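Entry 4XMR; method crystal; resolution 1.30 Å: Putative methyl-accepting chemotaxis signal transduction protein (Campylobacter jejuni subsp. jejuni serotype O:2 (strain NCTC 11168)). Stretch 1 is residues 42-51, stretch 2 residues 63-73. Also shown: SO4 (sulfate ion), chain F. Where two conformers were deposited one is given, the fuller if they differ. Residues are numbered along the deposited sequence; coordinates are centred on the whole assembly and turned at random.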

# COMPACT_ATOMS: atom_id res chain seq x y z
N ALA B 42 12.27 6.88 -8.50
CA ALA B 42 12.48 6.03 -9.66
C ALA B 42 12.27 6.82 -10.95
O ALA B 42 13.04 6.69 -11.92
CB ALA B 42 11.56 4.81 -9.61
N LEU B 43 11.22 7.63 -10.97
CA LEU B 43 10.92 8.47 -12.13
C LEU B 43 12.07 9.45 -12.39
O LEU B 43 12.51 9.60 -13.53
CB LEU B 43 9.59 9.19 -11.92
CG LEU B 43 9.12 10.13 -13.02
CD1 LEU B 43 9.23 9.49 -14.40
CD2 LEU B 43 7.67 10.50 -12.74
N GLU B 44 12.56 10.11 -11.35
CA GLU B 44 13.71 11.01 -11.49
C GLU B 44 14.89 10.29 -12.14
O GLU B 44 15.54 10.83 -13.03
CB GLU B 44 14.13 11.53 -10.11
CG GLU B 44 15.56 12.11 -10.05
CD GLU B 44 16.04 12.36 -8.62
OE1 GLU B 44 15.79 11.51 -7.74
OE2 GLU B 44 16.67 13.42 -8.38
N LYS B 45 15.17 9.08 -11.68
CA LYS B 45 16.32 8.34 -12.17
C LYS B 45 16.16 7.99 -13.65
O LYS B 45 17.11 8.10 -14.42
CB LYS B 45 16.55 7.08 -11.32
CG LYS B 45 17.82 6.30 -11.65
CD LYS B 45 17.97 5.10 -10.71
CE LYS B 45 19.19 4.25 -11.08
NZ LYS B 45 19.39 3.14 -10.11
N ASP B 46 14.95 7.60 -14.05
CA ASP B 46 14.73 7.30 -15.46
C ASP B 46 14.82 8.55 -16.34
O ASP B 46 15.34 8.49 -17.45
CB ASP B 46 13.40 6.57 -15.65
CG ASP B 46 13.55 5.06 -15.62
OD1 ASP B 46 14.62 4.55 -16.04
OD2 ASP B 46 12.59 4.38 -15.20
N ILE B 47 14.35 9.69 -15.85
CA ILE B 47 14.49 10.91 -16.63
C ILE B 47 15.96 11.31 -16.77
O ILE B 47 16.44 11.62 -17.87
CB ILE B 47 13.66 12.07 -16.03
CG1 ILE B 47 12.17 11.72 -16.10
CG2 ILE B 47 13.96 13.38 -16.77
CD1 ILE B 47 11.28 12.65 -15.29
N ALA B 48 16.68 11.28 -15.65
CA ALA B 48 18.08 11.67 -15.65
C ALA B 48 18.97 10.68 -16.41
O ALA B 48 20.10 11.00 -16.75
CB ALA B 48 18.56 11.85 -14.22
N ASN B 49 18.45 9.48 -16.67
CA ASN B 49 19.18 8.48 -17.46
C ASN B 49 19.14 8.76 -18.96
O ASN B 49 19.89 8.16 -19.73
CB ASN B 49 18.61 7.09 -17.18
CG ASN B 49 19.40 5.99 -17.83
OD1 ASN B 49 20.62 5.92 -17.68
ND2 ASN B 49 18.72 5.12 -18.57
N LEU B 50 18.27 9.67 -19.38
CA LEU B 50 18.26 10.12 -20.77
C LEU B 50 19.56 10.87 -21.05
O LEU B 50 20.11 11.50 -20.15
CB LEU B 50 17.07 11.04 -21.03
CG LEU B 50 15.69 10.37 -21.05
CD1 LEU B 50 14.60 11.44 -21.04
CD2 LEU B 50 15.54 9.44 -22.26
N PRO B 51 20.06 10.78 -22.29
CA PRO B 51 21.28 11.54 -22.57
C PRO B 51 21.07 13.05 -22.43
O PRO B 51 19.96 13.54 -22.65
CB PRO B 51 21.63 11.16 -24.01
CG PRO B 51 20.40 10.55 -24.58
CD PRO B 51 19.59 10.00 -23.44
S SO4 F . -5.17 8.48 -20.19
O1 SO4 F . -3.76 8.46 -20.54
O2 SO4 F . -5.82 7.29 -20.73
O3 SO4 F . -5.32 8.50 -18.74
O4 SO4 F . -5.79 9.67 -20.76
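Stretch 2 (63-73) NNVGPILKYYR

The only hydrogen bond between the two stretches runs from a tyrosine to a carboxylate: Tyr72 OH donates to Asp46 OD2 at 2.7 Å, in a contact otherwise made largely by apolar side chains. The CA-to-CB bonds of both residues point toward the opposing stretch, and both chi1 angles, at -93°, lie outside the usual wells. The carboxylate oxygen lies at the edge of the tyrosine ring, near its plane, as expected for a partner of the phenolic hydroxyl. Tyr72 OH also lies 3.2 Å from Ala42 O, although its proton is directed to Asp46 OD2; Ala42 O accepts from Asp46 N, at 3.0 Å, in the helical turn that carries the aspartate.

Stretch 2 is helical throughout, from Asn63 to Arg73, and is part of a longer helix. It is kinked at Pro67, whose ring nitrogen has no hydrogen to give to the preceding turn; regular bonding is evident from Leu69 N to Val65 O (3.1 Å) through Arg73 N to Leu69 O (2.9 Å). It runs nearly antiparallel to the helix of stretch 1, with a crossing angle of 158° and a closest axial approach of 10.3 Å. The register therefore descends in one stretch as it rises in the other: Leu43 lies by Tyr72, Ile47 by Val65 and Leu50 by Asn64, with CA to CA distances of 7.1, 6.4 and 7.8 Å, respectively. Together the stretches bury 497 Å².

Tyr72 contributes the largest share of this area and packs its ring against the start of stretch 1. Leu43 CD1 sits over the ring face, 3.8 Å from the centroid of Tyr72 and 18° off the normal, in a CH-pi contact. The same methyl, Leu43 CD1, reaches Ile68 CG2 at 3.6 Å, so the leucine bridges residues one helical turn apart.

Ile68, directed toward stretch 1, occupies the middle of the contact. Its CD1 lies 3.9 Å from Asp46 O and also 3.9 Å from Leu50 CD1. Beside it, Leu69 CD2 approaches Ile47 CD1 at 4.0 Å; although the CA-to-CB bond of Leu69 points sideways, the end of the side chain comes nearer. Ile47 also meets Val65 through their CG2 atoms, 4.2 Å apart.

Beyond the helix of stretch 1, Leu50 continues the packing from an extended backbone conformation. Leu50 CD1 lies 3.8 Å from Val65 CG2 and 4.0 Å from Asn64 CB, closing the apolar seam at the end remote from Tyr72.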

# COMPACT_ATOMS: atom_id res chain seq x y z
N ASN B 63 9.48 14.90 -26.62
CA ASN B 63 9.56 13.59 -27.26
C ASN B 63 10.14 12.49 -26.39
O ASN B 63 9.73 11.33 -26.51
CB ASN B 63 10.35 13.68 -28.56
CG ASN B 63 9.63 14.48 -29.62
OD1 ASN B 63 8.40 14.60 -29.60
ND2 ASN B 63 10.38 15.02 -30.56
N ASN B 64 11.08 12.83 -25.51
CA ASN B 64 11.78 11.82 -24.73
C ASN B 64 11.32 11.71 -23.29
O ASN B 64 11.27 10.60 -22.75
CB ASN B 64 13.29 12.08 -24.76
CG ASN B 64 13.88 11.93 -26.14
OD1 ASN B 64 14.02 10.82 -26.64
ND2 ASN B 64 14.24 13.05 -26.75
N VAL B 65 10.98 12.83 -22.66
CA VAL B 65 10.49 12.79 -21.29
C VAL B 65 9.01 12.43 -21.25
O VAL B 65 8.57 11.71 -20.36
CB VAL B 65 10.76 14.12 -20.54
CG1 VAL B 65 10.19 14.08 -19.13
CG2 VAL B 65 12.26 14.40 -20.49
N GLY B 66 8.24 12.92 -22.22
CA GLY B 66 6.80 12.72 -22.19
C GLY B 66 6.35 11.28 -22.03
O GLY B 66 5.50 10.99 -21.18
N PRO B 67 6.88 10.36 -22.86
CA PRO B 67 6.46 8.97 -22.70
C PRO B 67 6.75 8.42 -21.31
O PRO B 67 5.96 7.65 -20.78
CB PRO B 67 7.28 8.23 -23.78
CG PRO B 67 7.51 9.27 -24.83
CD PRO B 67 7.73 10.55 -24.05
N ILE B 68 7.87 8.83 -20.71
CA ILE B 68 8.21 8.33 -19.38
C ILE B 68 7.18 8.82 -18.35
O ILE B 68 6.71 8.04 -17.51
CB ILE B 68 9.63 8.76 -18.95
CG1 ILE B 68 10.65 8.42 -20.03
CG2 ILE B 68 10.00 8.08 -17.65
CD1 ILE B 68 12.11 8.75 -19.66
N LEU B 69 6.81 10.09 -18.43
CA LEU B 69 5.81 10.63 -17.52
C LEU B 69 4.50 9.87 -17.66
O LEU B 69 3.85 9.55 -16.66
CB LEU B 69 5.54 12.12 -17.79
CG LEU B 69 6.73 13.07 -17.74
CD1 LEU B 69 6.27 14.50 -18.07
CD2 LEU B 69 7.42 13.03 -16.38
N LYS B 70 4.10 9.60 -18.90
CA LYS B 70 2.84 8.91 -19.14
C LYS B 70 2.84 7.48 -18.59
O LYS B 70 1.89 7.05 -17.94
CB LYS B 70 2.51 8.89 -20.63
CG LYS B 70 1.18 8.21 -20.95
CD LYS B 70 0.88 8.18 -22.45
CE LYS B 70 1.65 7.08 -23.16
NZ LYS B 70 1.06 6.75 -24.49
N TYR B 71 3.90 6.73 -18.89
CA TYR B 71 3.94 5.33 -18.45
C TYR B 71 3.98 5.28 -16.92
O TYR B 71 3.28 4.48 -16.30
CB TYR B 71 5.12 4.57 -19.07
CG TYR B 71 5.00 4.39 -20.56
CD1 TYR B 71 3.81 3.98 -21.14
CD2 TYR B 71 6.08 4.68 -21.40
CE1 TYR B 71 3.70 3.81 -22.53
CE2 TYR B 71 5.97 4.52 -22.78
CZ TYR B 71 4.79 4.09 -23.34
OH TYR B 71 4.73 3.94 -24.72
N TYR B 72 4.76 6.16 -16.31
CA TYR B 72 4.78 6.20 -14.85
C TYR B 72 3.41 6.59 -14.28
O TYR B 72 2.93 5.98 -13.32
CB TYR B 72 5.87 7.14 -14.35
CG TYR B 72 7.19 6.47 -14.06
CD1 TYR B 72 8.07 6.11 -15.10
CD2 TYR B 72 7.59 6.22 -12.75
CE1 TYR B 72 9.29 5.51 -14.83
CE2 TYR B 72 8.81 5.63 -12.48
CZ TYR B 72 9.66 5.28 -13.51
OH TYR B 72 10.87 4.70 -13.19
N ARG B 73 2.78 7.59 -14.87
CA ARG B 73 1.45 8.00 -14.39
C ARG B 73 0.49 6.81 -14.42
O ARG B 73 -0.23 6.56 -13.45
CB ARG B 73 0.86 9.13 -15.23
CG ARG B 73 -0.56 9.49 -14.78
CD ARG B 73 -1.13 10.75 -15.45
NE ARG B 73 -1.15 10.69 -16.91
CZ ARG B 73 -2.09 10.08 -17.65
NH1 ARG B 73 -3.09 9.43 -17.07
NH2 ARG B 73 -2.01 10.11 -18.98